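Local coordinates for ferric-siderophore receptor protein (Streptomyces coelicolor, PDB 2X4L) that probably captures ferric siderophores outside the cytoplasmic membrane and delivers them for uptake, at residues E104-L109 against A137-S142; G53-L58 against G84-D89; I263-R268 against I272-I277; I199-G204 against E316-A321. One frame throughout, in Å; residues are numbered along the deposited sequence.

Contact 1: residues E104-L109 against A137-S142; sequences EKYASL and AKLAPS
Tyr106 has its CG anti to the backbone N (chi1 176°), which sends the phenol outward from helix 103-108 toward the end of helix 133-139; there Leu139, with CG anti to its carbonyl carbon (chi1 -71°), swings its isobutyl group back alongside the ring. Ring and isobutyl group overlap flank to flank, pointing opposite ways. Leu139 CB lies 3.8 Å from Tyr106 CE2 in an oblique approach, and Leu139 CD1 comes equally near the neighbouring ring atom CD2. Beyond the ring, both Leu139 methyls reach the methyl of Ala107, CD1 being 4.1 Å from Ala107 CB. At the far end of the phenol, Tyr106 OH lies 3.6 Å from Ala140 CB.

Both helices are connections in a parallel, Rossmann-like sheet: helix 103-108 links strand 92-95 to 113-118, and helix 133-139 leads into strand 142-146 at the sheet's edge. The Tyr106 ring fills the angle between helices and sheet, lying on Val49, Leu94 and Leu114, while Pro111 touches both Tyr106 and Ala140.

No direct hydrogen bond crosses between the segments. Instead Tyr106 OH donates to a water 2.8 Å away, and that same water donates to Ala140 O at 2.7 Å, so the hydroxyl of this buried side chain is satisfied through a bridge to the chain just past helix 133-139. A valine in place of Tyr106 would probably leave this water without its phenol partner and open a gap beside Leu139 and Ala140. Leu139 itself sits at the exposed margin of the contact.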
loop_
_atom_site.group_PDB
_atom_site.type_symbol
_atom_site.label_atom_id
_atom_site.label_comp_id
_atom_site.label_asym_id
_atom_site.label_seq_id
_atom_site.Cartn_x
_atom_site.Cartn_y
_atom_site.Cartn_z
ATOM N N GLU A 104 26.212 -0.894 -4.140
ATOM C CA GLU A 104 27.347 0.008 -3.934
ATOM C C GLU A 104 26.849 1.372 -3.458
ATOM O O GLU A 104 27.449 1.954 -2.554
ATOM C CB GLU A 104 28.162 0.184 -5.214
ATOM C CG GLU A 104 28.878 -1.124 -5.690
ATOM C CD GLU A 104 29.596 -0.964 -7.090
ATOM O OE1 GLU A 104 29.850 0.178 -7.590
ATOM O OE2 GLU A 104 29.931 -2.012 -7.704
ATOM N N LYS A 105 25.780 1.883 -4.072
ATOM C CA LYS A 105 25.289 3.192 -3.664
ATOM C C LYS A 105 24.650 3.070 -2.292
ATOM O O LYS A 105 24.706 4.035 -1.470
ATOM C CB LYS A 105 24.237 3.659 -4.675
ATOM C CG LYS A 105 23.828 5.049 -4.454
ATOM C CD LYS A 105 25.124 5.929 -4.807
ATOM C CE LYS A 105 24.713 7.321 -5.221
ATOM N NZ LYS A 105 23.352 7.163 -5.762
ATOM N N TYR A 106 24.016 1.903 -1.938
ATOM C CA TYR A 106 23.486 1.735 -0.596
ATOM C C TYR A 106 24.643 1.845 0.455
ATOM O O TYR A 106 24.462 2.507 1.443
ATOM C CB TYR A 106 22.847 0.358 -0.569
ATOM C CG TYR A 106 22.301 -0.119 0.743
ATOM C CD1 TYR A 106 21.487 0.684 1.526
ATOM C CD2 TYR A 106 22.620 -1.398 1.241
ATOM C CE1 TYR A 106 20.962 0.203 2.744
ATOM C CE2 TYR A 106 22.099 -1.864 2.427
ATOM C CZ TYR A 106 21.230 -1.063 3.168
ATOM O OH TYR A 106 20.692 -1.433 4.388
ATOM N N ALA A 107 25.755 1.128 0.187
ATOM C CA ALA A 107 26.877 1.219 1.110
ATOM C C ALA A 107 27.356 2.647 1.318
ATOM O O ALA A 107 27.748 3.008 2.444
ATOM C CB ALA A 107 28.025 0.409 0.576
ATOM N N SER A 108 27.332 3.440 0.231
ATOM C CA SER A 108 27.796 4.827 0.290
ATOM C C SER A 108 26.976 5.694 1.267
ATOM O O SER A 108 27.452 6.774 1.691
ATOM C CB SER A 108 27.875 5.436 -1.105
ATOM O OG SER A 108 26.615 5.912 -1.436
ATOM N N LEU A 109 25.763 5.252 1.652
ATOM C CA LEU A 109 24.920 6.002 2.596
ATOM C C LEU A 109 25.276 5.687 4.001
ATOM O O LEU A 109 24.634 6.252 4.890
ATOM C CB LEU A 109 23.387 5.718 2.351
ATOM C CG LEU A 109 22.963 5.995 0.879
ATOM C CD1 LEU A 109 21.512 5.720 0.813
ATOM C CD2 LEU A 109 23.165 7.464 0.474
ATOM N N ALA A 137 21.913 -7.405 3.097
ATOM C CA ALA A 137 21.835 -7.668 4.560
ATOM C C ALA A 137 23.112 -7.523 5.361
ATOM O O ALA A 137 23.070 -7.264 6.578
ATOM C CB ALA A 137 21.309 -9.149 4.801
ATOM N N LYS A 138 24.256 -7.622 4.672
ATOM C CA LYS A 138 25.537 -7.479 5.339
ATOM C C LYS A 138 25.696 -6.070 5.869
ATOM O O LYS A 138 26.428 -5.917 6.869
ATOM C CB LYS A 138 26.733 -7.813 4.465
ATOM C CG LYS A 138 26.808 -9.239 3.878
ATOM C CD LYS A 138 26.679 -10.262 4.951
ATOM C CE LYS A 138 27.160 -11.598 4.409
ATOM N NZ LYS A 138 26.921 -12.612 5.406
ATOM N N LEU A 139 25.134 -5.077 5.166
ATOM C CA LEU A 139 25.465 -3.689 5.452
ATOM C C LEU A 139 24.660 -3.001 6.517
ATOM O O LEU A 139 25.112 -2.008 7.096
ATOM C CB LEU A 139 25.343 -2.881 4.170
ATOM C CG LEU A 139 26.475 -3.226 3.207
ATOM C CD1 LEU A 139 26.093 -2.961 1.764
ATOM C CD2 LEU A 139 27.763 -2.428 3.604
ATOM N N ALA A 140 23.544 -3.596 6.912
ATOM C CA ALA A 140 22.781 -3.056 8.049
ATOM C C ALA A 140 21.670 -3.989 8.437
ATOM O O ALA A 140 21.146 -4.707 7.571
ATOM C CB ALA A 140 22.132 -1.651 7.677
ATOM N N PRO A 141 21.203 -3.966 9.702
ATOM C CA PRO A 141 20.089 -4.784 10.085
ATOM C C PRO A 141 18.809 -4.260 9.372
ATOM O O PRO A 141 18.722 -3.084 8.933
ATOM C CB PRO A 141 19.948 -4.558 11.639
ATOM C CG PRO A 141 20.559 -3.255 11.781
ATOM C CD PRO A 141 21.636 -3.088 10.802
ATOM N N SER A 142 17.809 -5.124 9.355
ATOM C CA SER A 142 16.532 -4.777 8.776
ATOM C C SER A 142 15.365 -4.902 9.725
ATOM O O SER A 142 15.398 -5.727 10.711
ATOM C CB SER A 142 16.237 -5.656 7.526
ATOM O OG SER A 142 16.296 -7.043 7.899
HETATM O O HOH W 1 20.533 -4.148 4.951
#

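Contact 2: residues G53-L58 against G84-D89; sequences GVAAAL and GDLDVD
Ala56 and Gly84 bring their backbones together most closely here, CA to CA 5.0 Å, where the loop between strands 67-69 and 92-95 of the parallel, Rossmann-like sheet packs on helix 52-60, which follows strand 48-51 of the same sheet. The methyl of Ala56 rests against the glycine backbone, CB standing 3.8 Å from Gly84 N. Gly84 has a positive phi (54°), and a CB built on it would fall only 3.1 Å from Ala56 CB, so the close passage depends on the missing side chain. Leu86 completes the tight part: its CG is anti to the backbone N (chi1 -159°), which turns the two methyls onto the helix at Ala55. CD1 touches the carbonyl of Ala55, 3.7 Å from O, and CD2 lies 4.0 Å from Ala55 CB.

The side by Asp85 is looser and wetter. A water there donates to Ala56 O (2.8 Å) and accepts from Asp85 N, spanning the helix and the loop. The exposed carboxylate of Asp85 points elsewhere, to a salt bridge with Lys306 of helix 304-320.

Between these two segments the join thus rests on apolar fit and one bridging water, with no direct hydrogen bond.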
loop_
_atom_site.group_PDB
_atom_site.type_symbol
_atom_site.label_atom_id
_atom_site.label_comp_id
_atom_site.label_asym_id
_atom_site.label_seq_id
_atom_site.Cartn_x
_atom_site.Cartn_y
_atom_site.Cartn_z
ATOM N N GLY A 53 7.580 3.426 -0.020
ATOM C CA GLY A 53 6.284 3.613 0.685
ATOM C C GLY A 53 6.468 3.696 2.188
ATOM O O GLY A 53 5.623 4.343 2.861
ATOM N N VAL A 54 7.460 3.015 2.724
ATOM C CA VAL A 54 7.768 3.103 4.162
ATOM C C VAL A 54 8.414 4.448 4.490
ATOM O O VAL A 54 8.024 5.175 5.438
ATOM C CB VAL A 54 8.680 1.934 4.598
ATOM C CG1 VAL A 54 9.187 2.152 6.055
ATOM C CG2 VAL A 54 7.866 0.636 4.492
ATOM N N ALA A 55 9.340 4.917 3.617
ATOM C CA ALA A 55 9.891 6.306 3.820
ATOM C C ALA A 55 8.758 7.327 3.779
ATOM O O ALA A 55 8.781 8.304 4.564
ATOM C CB ALA A 55 10.882 6.605 2.695
ATOM N N ALA A 56 7.758 7.130 2.898
ATOM C CA ALA A 56 6.659 8.101 2.773
ATOM C C ALA A 56 5.907 8.155 4.113
ATOM O O ALA A 56 5.507 9.262 4.618
ATOM C CB ALA A 56 5.758 7.710 1.608
ATOM N N ALA A 57 5.694 6.965 4.707
ATOM C CA ALA A 57 4.977 6.927 6.033
ATOM C C ALA A 57 5.792 7.609 7.126
ATOM O O ALA A 57 5.248 8.466 7.869
ATOM C CB ALA A 57 4.703 5.481 6.439
ATOM N N LEU A 58 7.068 7.258 7.187
ATOM C CA LEU A 58 7.919 7.850 8.229
ATOM C C LEU A 58 7.988 9.369 8.055
ATOM O O LEU A 58 7.972 10.087 9.089
ATOM C CB LEU A 58 9.353 7.305 8.123
ATOM C CG LEU A 58 9.386 5.856 8.548
ATOM C CD1 LEU A 58 10.741 5.193 8.314
ATOM C CD2 LEU A 58 9.056 5.702 10.031
ATOM N N GLY A 84 4.400 9.532 -1.419
ATOM C CA GLY A 84 3.656 10.458 -0.485
ATOM C C GLY A 84 4.220 11.855 -0.632
ATOM O O GLY A 84 4.335 12.377 -1.767
ATOM N N ASP A 85 4.539 12.403 0.519
ATOM C CA ASP A 85 4.989 13.804 0.562
ATOM C C ASP A 85 6.508 13.873 0.699
ATOM O O ASP A 85 6.999 14.965 0.923
ATOM C CB ASP A 85 4.301 14.631 1.698
ATOM C CG ASP A 85 2.833 14.771 1.466
ATOM O OD1 ASP A 85 2.448 15.068 0.304
ATOM O OD2 ASP A 85 2.074 14.600 2.477
ATOM N N LEU A 86 7.250 12.755 0.513
ATOM C CA LEU A 86 8.681 12.735 0.666
ATOM C C LEU A 86 9.321 13.784 -0.225
ATOM O O LEU A 86 8.843 14.084 -1.337
ATOM C CB LEU A 86 9.150 11.314 0.198
ATOM C CG LEU A 86 10.466 10.777 0.637
ATOM C CD1 LEU A 86 10.349 10.543 2.143
ATOM C CD2 LEU A 86 10.620 9.450 -0.062
ATOM N N ASP A 87 10.427 14.377 0.250
ATOM C CA ASP A 87 11.283 15.180 -0.624
ATOM C C ASP A 87 12.155 14.271 -1.441
ATOM O O ASP A 87 13.232 13.835 -1.006
ATOM C CB ASP A 87 12.086 16.193 0.218
ATOM C CG ASP A 87 12.984 16.977 -0.584
ATOM O OD1 ASP A 87 13.028 16.850 -1.874
ATOM O OD2 ASP A 87 13.700 17.927 -0.034
ATOM N N VAL A 88 11.651 13.944 -2.609
ATOM C CA VAL A 88 12.331 12.932 -3.460
ATOM C C VAL A 88 13.654 13.441 -4.019
ATOM O O VAL A 88 14.527 12.625 -4.377
ATOM C CB VAL A 88 11.384 12.419 -4.639
ATOM C CG1 VAL A 88 10.183 11.816 -4.030
ATOM C CG2 VAL A 88 11.063 13.480 -5.633
ATOM N N ASP A 89 13.870 14.764 -4.068
ATOM C CA ASP A 89 15.176 15.299 -4.499
ATOM C C ASP A 89 16.193 15.056 -3.386
ATOM O O ASP A 89 17.374 14.861 -3.698
ATOM C CB ASP A 89 15.127 16.792 -4.892
ATOM C CG ASP A 89 16.503 17.249 -5.450
ATOM O OD1 ASP A 89 16.905 16.698 -6.554
ATOM O OD2 ASP A 89 17.254 18.028 -4.770
HETATM O O HOH W 2 4.369 11.220 3.024
#

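Contact 3: residues I263-R268 against I272-I277; sequences IIMDDR and IQPADI
Met265 and Pro274 meet where strand 262-266 of the mixed, Rossmann-like sheet ends and the chain doubles back, with an Asx turn at Asp266 marking the exit. Met265 CB lies 3.8 Å from Pro274 CG. Bent at both chi2 (-60°) and chi3, the methionine chain brings CE tip to tip with Ile277 CD1, 4.1 Å away. Gln273 folds its amide over the backbone leaving the strand, close to Asp266 O and Asp267 CA. With an alanine in place of Gln273, this backbone would probably be uncovered and Asp266 O would lose its amide neighbour.

One shell out, a water donates to Asp266 O (3.0 Å) and to Ile272 O, tying the two arms of the turn. Trp282 of helix 280-283 touches Met265, Pro274 and Ile277 alike.

Asp266 and Arg268 probably help hold the turn. Asp266 OD1 accepts from Arg268 N, which comes from above the carboxylate plane. Ser205 also bonds to Asp266 OD2, and Glu299 forms a salt bridge with Arg268 NH1. Arg268 grips the Asp266 carboxylate side-on in a salt bridge, NE to OD1 and NH2 to OD2, both in the guanidinium plane and through syn lone pairs; Arg268 NH2 is 2.8 Å from Asp266 OD2, nearly straight (176°).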
loop_
_atom_site.group_PDB
_atom_site.type_symbol
_atom_site.label_atom_id
_atom_site.label_comp_id
_atom_site.label_asym_id
_atom_site.label_seq_id
_atom_site.Cartn_x
_atom_site.Cartn_y
_atom_site.Cartn_z
ATOM N N ILE A 263 -15.757 0.278 -9.018
ATOM C CA ILE A 263 -14.449 -0.440 -9.218
ATOM C C ILE A 263 -13.329 0.408 -8.636
ATOM O O ILE A 263 -13.271 1.626 -8.908
ATOM C CB ILE A 263 -14.239 -0.698 -10.697
ATOM C CG1 ILE A 263 -15.398 -1.479 -11.238
ATOM C CG2 ILE A 263 -12.870 -1.432 -10.894
ATOM C CD1 ILE A 263 -15.300 -1.713 -12.850
ATOM N N ILE A 264 -12.462 -0.235 -7.810
ATOM C CA ILE A 264 -11.307 0.423 -7.238
ATOM C C ILE A 264 -10.072 -0.169 -7.905
ATOM O O ILE A 264 -9.882 -1.424 -7.859
ATOM C CB ILE A 264 -11.318 0.376 -5.732
ATOM C CG1 ILE A 264 -11.174 -1.036 -5.095
ATOM C CG2 ILE A 264 -12.743 0.989 -5.254
ATOM C CD1 ILE A 264 -11.047 -1.086 -3.539
ATOM N N MET A 265 -9.319 0.666 -8.631
ATOM C CA MET A 265 -8.226 0.178 -9.476
ATOM C C MET A 265 -6.860 0.540 -8.881
ATOM O O MET A 265 -6.578 1.684 -8.553
ATOM C CB MET A 265 -8.318 0.816 -10.865
ATOM C CG MET A 265 -9.524 0.244 -11.699
ATOM S SD MET A 265 -9.464 -1.454 -11.993
ATOM C CE MET A 265 -8.036 -1.565 -13.085
ATOM N N ASP A 266 -5.994 -0.466 -8.863
ATOM C CA ASP A 266 -4.607 -0.350 -8.442
ATOM C C ASP A 266 -3.988 0.930 -9.045
ATOM O O ASP A 266 -4.023 1.154 -10.283
ATOM C CB ASP A 266 -3.883 -1.583 -9.008
ATOM C CG ASP A 266 -2.507 -1.856 -8.393
ATOM O OD1 ASP A 266 -1.850 -0.982 -7.859
ATOM O OD2 ASP A 266 -2.150 -3.047 -8.560
ATOM N N ASP A 267 -3.351 1.686 -8.170
ATOM C CA ASP A 267 -2.732 2.938 -8.523
ATOM C C ASP A 267 -1.210 2.888 -8.770
ATOM O O ASP A 267 -0.590 3.952 -9.073
ATOM C CB ASP A 267 -3.035 3.944 -7.437
ATOM C CG ASP A 267 -2.498 3.559 -6.073
ATOM O OD1 ASP A 267 -1.896 2.525 -5.872
ATOM O OD2 ASP A 267 -2.674 4.476 -5.148
ATOM N N ARG A 268 -0.605 1.699 -8.695
ATOM C CA ARG A 268 0.865 1.700 -8.688
ATOM C C ARG A 268 1.532 1.829 -10.030
ATOM O O ARG A 268 0.897 1.548 -11.061
ATOM C CB ARG A 268 1.305 0.386 -7.989
ATOM C CG ARG A 268 0.955 0.398 -6.478
ATOM C CD ARG A 268 1.260 -0.939 -5.814
ATOM N NE ARG A 268 0.461 -2.008 -6.459
ATOM C CZ ARG A 268 0.894 -3.226 -6.588
ATOM N NH1 ARG A 268 2.024 -3.643 -5.956
ATOM N NH2 ARG A 268 0.158 -4.050 -7.324
ATOM N N ILE A 272 -1.614 -0.355 -15.299
ATOM C CA ILE A 272 -2.293 0.589 -16.182
ATOM C C ILE A 272 -3.480 1.240 -15.500
ATOM O O ILE A 272 -4.342 0.587 -14.895
ATOM C CB ILE A 272 -2.793 -0.125 -17.415
ATOM C CG1 ILE A 272 -1.681 -0.948 -18.147
ATOM C CG2 ILE A 272 -3.433 0.917 -18.377
ATOM C CD1 ILE A 272 -2.296 -1.882 -19.267
ATOM N N GLN A 273 -3.401 2.562 -15.462
ATOM C CA GLN A 273 -4.391 3.377 -14.780
ATOM C C GLN A 273 -5.659 3.451 -15.594
ATOM O O GLN A 273 -5.638 3.389 -16.824
ATOM C CB GLN A 273 -3.819 4.739 -14.463
ATOM C CG GLN A 273 -2.523 4.614 -13.586
ATOM C CD GLN A 273 -2.855 3.846 -12.347
ATOM O OE1 GLN A 273 -2.405 2.654 -12.180
ATOM N NE2 GLN A 273 -3.679 4.424 -11.535
ATOM N N PRO A 274 -6.809 3.629 -14.909
ATOM C CA PRO A 274 -8.075 3.577 -15.602
ATOM C C PRO A 274 -8.158 4.577 -16.771
ATOM O O PRO A 274 -8.735 4.260 -17.794
ATOM C CB PRO A 274 -9.082 3.939 -14.511
ATOM C CG PRO A 274 -8.468 3.697 -13.301
ATOM C CD PRO A 274 -6.976 3.512 -13.441
ATOM N N ALA A 275 -7.619 5.779 -16.664
ATOM C CA ALA A 275 -7.731 6.721 -17.784
ATOM C C ALA A 275 -7.094 6.212 -19.089
ATOM O O ALA A 275 -7.406 6.673 -20.205
ATOM C CB ALA A 275 -7.123 8.037 -17.404
ATOM N N ASP A 276 -6.186 5.241 -18.949
ATOM C CA ASP A 276 -5.342 4.782 -20.027
ATOM C C ASP A 276 -5.764 3.438 -20.566
ATOM O O ASP A 276 -5.139 2.854 -21.440
ATOM C CB ASP A 276 -3.870 4.676 -19.536
ATOM C CG ASP A 276 -3.267 5.980 -19.158
ATOM O OD1 ASP A 276 -3.447 6.907 -19.983
ATOM O OD2 ASP A 276 -2.621 6.064 -18.103
ATOM N N ILE A 277 -6.776 2.813 -19.948
ATOM C CA ILE A 277 -7.244 1.538 -20.393
ATOM C C ILE A 277 -8.102 1.734 -21.637
ATOM O O ILE A 277 -9.046 2.503 -21.631
ATOM C CB ILE A 277 -8.055 0.820 -19.259
ATOM C CG1 ILE A 277 -7.157 0.516 -18.122
ATOM C CG2 ILE A 277 -8.709 -0.442 -19.824
ATOM C CD1 ILE A 277 -8.007 0.006 -16.858
HETATM O O HOH W 3 -4.755 -0.741 -12.436
#

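Contact 4: residues I199-G204 against E316-A321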
loop_
_atom_site.group_PDB
_atom_site.type_symbol
_atom_site.label_atom_id
_atom_site.label_comp_id
_atom_site.label_asym_id
_atom_site.label_seq_id
_atom_site.Cartn_x
_atom_site.Cartn_y
_atom_site.Cartn_z
ATOM N N ILE A 199 -24.507 -1.844 -2.894
ATOM C CA ILE A 199 -23.370 -1.404 -3.740
ATOM C C ILE A 199 -22.203 -2.389 -3.697
ATOM O O ILE A 199 -21.604 -2.577 -2.624
ATOM C CB ILE A 199 -22.928 0.056 -3.419
ATOM C CG1 ILE A 199 -24.130 0.997 -3.648
ATOM C CG2 ILE A 199 -21.648 0.388 -4.221
ATOM C CD1 ILE A 199 -24.703 1.015 -5.143
ATOM N N ARG A 200 -21.906 -3.024 -4.823
ATOM C CA ARG A 200 -20.878 -4.103 -4.927
ATOM C C ARG A 200 -19.582 -3.475 -5.424
ATOM O O ARG A 200 -19.578 -2.808 -6.476
ATOM C CB ARG A 200 -21.304 -5.132 -5.964
ATOM C CG ARG A 200 -22.561 -5.801 -5.534
ATOM C CD ARG A 200 -23.369 -6.448 -6.671
ATOM N NE ARG A 200 -23.907 -5.464 -7.567
ATOM C CZ ARG A 200 -24.671 -5.712 -8.637
ATOM N NH1 ARG A 200 -25.052 -6.925 -8.949
ATOM N NH2 ARG A 200 -25.068 -4.692 -9.353
ATOM N N VAL A 201 -18.523 -3.597 -4.656
ATOM C CA VAL A 201 -17.196 -3.062 -4.994
ATOM C C VAL A 201 -16.258 -4.115 -5.534
ATOM O O VAL A 201 -16.140 -5.178 -4.881
ATOM C CB VAL A 201 -16.590 -2.456 -3.710
ATOM C CG1 VAL A 201 -15.203 -1.824 -4.102
ATOM C CG2 VAL A 201 -17.568 -1.353 -3.184
ATOM N N LEU A 202 -15.613 -3.839 -6.679
ATOM C CA LEU A 202 -14.697 -4.747 -7.286
ATOM C C LEU A 202 -13.338 -4.145 -7.210
ATOM O O LEU A 202 -13.121 -2.964 -7.600
ATOM C CB LEU A 202 -15.083 -5.026 -8.717
ATOM C CG LEU A 202 -14.171 -6.109 -9.340
ATOM C CD1 LEU A 202 -14.918 -6.889 -10.363
ATOM C CD2 LEU A 202 -12.969 -5.448 -9.968
ATOM N N ALA A 203 -12.358 -4.880 -6.678
ATOM C CA ALA A 203 -10.937 -4.440 -6.591
ATOM C C ALA A 203 -10.176 -5.039 -7.774
ATOM O O ALA A 203 -10.019 -6.265 -7.852
ATOM C CB ALA A 203 -10.348 -4.928 -5.305
ATOM N N GLY A 204 -9.686 -4.169 -8.654
ATOM C CA GLY A 204 -8.981 -4.643 -9.846
ATOM C C GLY A 204 -7.592 -4.026 -10.013
ATOM O O GLY A 204 -7.256 -3.039 -9.347
ATOM N N GLU A 316 -16.930 7.971 -0.169
ATOM C CA GLU A 316 -17.535 8.893 -1.122
ATOM C C GLU A 316 -18.117 8.133 -2.326
ATOM O O GLU A 316 -19.221 8.438 -2.780
ATOM C CB GLU A 316 -16.482 9.915 -1.573
ATOM C CG GLU A 316 -17.026 10.906 -2.605
ATOM C CD GLU A 316 -15.958 11.856 -3.037
ATOM O OE1 GLU A 316 -14.835 11.487 -3.423
ATOM O OE2 GLU A 316 -16.227 13.049 -2.939
ATOM N N ALA A 317 -17.374 7.166 -2.858
ATOM C CA ALA A 317 -17.814 6.467 -4.003
ATOM C C ALA A 317 -19.096 5.678 -3.669
ATOM O O ALA A 317 -20.080 5.723 -4.397
ATOM C CB ALA A 317 -16.692 5.495 -4.508
ATOM N N ILE A 318 -19.096 5.044 -2.481
ATOM C CA ILE A 318 -20.284 4.258 -2.102
ATOM C C ILE A 318 -21.482 5.148 -1.821
ATOM O O ILE A 318 -22.603 4.844 -2.227
ATOM C CB ILE A 318 -19.929 3.364 -0.871
ATOM C CG1 ILE A 318 -18.945 2.241 -1.354
ATOM C CG2 ILE A 318 -21.217 2.656 -0.280
ATOM C CD1 ILE A 318 -18.394 1.451 -0.127
ATOM N N GLU A 319 -21.242 6.254 -1.147
ATOM C CA GLU A 319 -22.329 7.222 -0.834
ATOM C C GLU A 319 -23.058 7.683 -2.082
ATOM O O GLU A 319 -24.283 7.813 -2.059
ATOM C CB GLU A 319 -21.729 8.476 -0.091
ATOM C CG GLU A 319 -21.277 8.164 1.318
ATOM C CD GLU A 319 -20.238 9.112 1.849
ATOM O OE1 GLU A 319 -19.862 10.108 1.109
ATOM O OE2 GLU A 319 -19.736 8.887 2.991
ATOM N N ASN A 320 -22.292 7.873 -3.153
ATOM C CA ASN A 320 -22.865 8.469 -4.375
ATOM C C ASN A 320 -23.162 7.466 -5.464
ATOM O O ASN A 320 -23.831 7.850 -6.444
ATOM C CB ASN A 320 -21.927 9.534 -4.792
ATOM C CG ASN A 320 -21.887 10.629 -3.720
ATOM O OD1 ASN A 320 -20.935 10.750 -2.896
ATOM N ND2 ASN A 320 -22.985 11.413 -3.661
ATOM N N ALA A 321 -22.804 6.199 -5.263
ATOM C CA ALA A 321 -22.936 5.227 -6.344
ATOM C C ALA A 321 -24.403 4.873 -6.627
ATOM O O ALA A 321 -25.230 4.729 -5.720
ATOM C CB ALA A 321 -22.202 3.958 -5.921
#
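Ile199, Val201, Ile318 and Ala321 make this contact from apolar groups, all four buried. Ile199 gives the largest share. Its CG1 is anti to the carbonyl carbon (chi1 -59°) and a further bend at chi2 (-61°) lays CD1 against Ala321, 3.9 Å from CB and 3.8 Å from O. The other branch, CG2, sits 4.0 Å from the same Ala321 CB, so the alanine methyl is touched by both arms of the isoleucine. CG2 also faces Ile318 more distantly, at 4.4 Å from its CG1. Two residues on, within the strand, Val201 CG2 meets Ile318 CD1 at 4.2 Å.

This is a helix packed on the sheet of the second Rossmann-like half: strand 200-206, parallel to its neighbours 231-232 and 262-266, is covered at its beginning by the end of helix 304-320. Ile318 also touches Leu189 of the long helix 173-195, so it is sandwiched between that helix and the strand, while Val262 lies against both Ile199 and Ala321.

Polar interactions surround the apolar core without crossing between the segments. Lys196 NZ donates hydrogen bonds to three carbonyl oxygens, those of Ile318, Glu319 and Ala321, where its charge probably suits the negative end of the helix dipole. Glu319 forms a salt bridge with Arg188 of helix 173-195, and Arg200, whose side chain leaves the contact, pairs with Asp261.

How the contacts relate
From the N terminus, contact 2 comes first, closing a loop that takes in strand 67-69, and contact 1 follows in series around strand 113-118. Both pack beside the parallel sheet of the first half, their centres about 19 Å apart. The long helix 173-195 then probably spans the two halves, as in relatives. After it, contact 4 opens at strand 200-206 and closes only at residue 321, where helix 304-320 has ended; contact 3, a short return of the chain after strand 262-266, falls wholly within that span. These two share the second sheet: Ile264 N of contact 3 stands 2.8 Å from Leu202 O of contact 4, a probable hydrogen bond between adjacent strands.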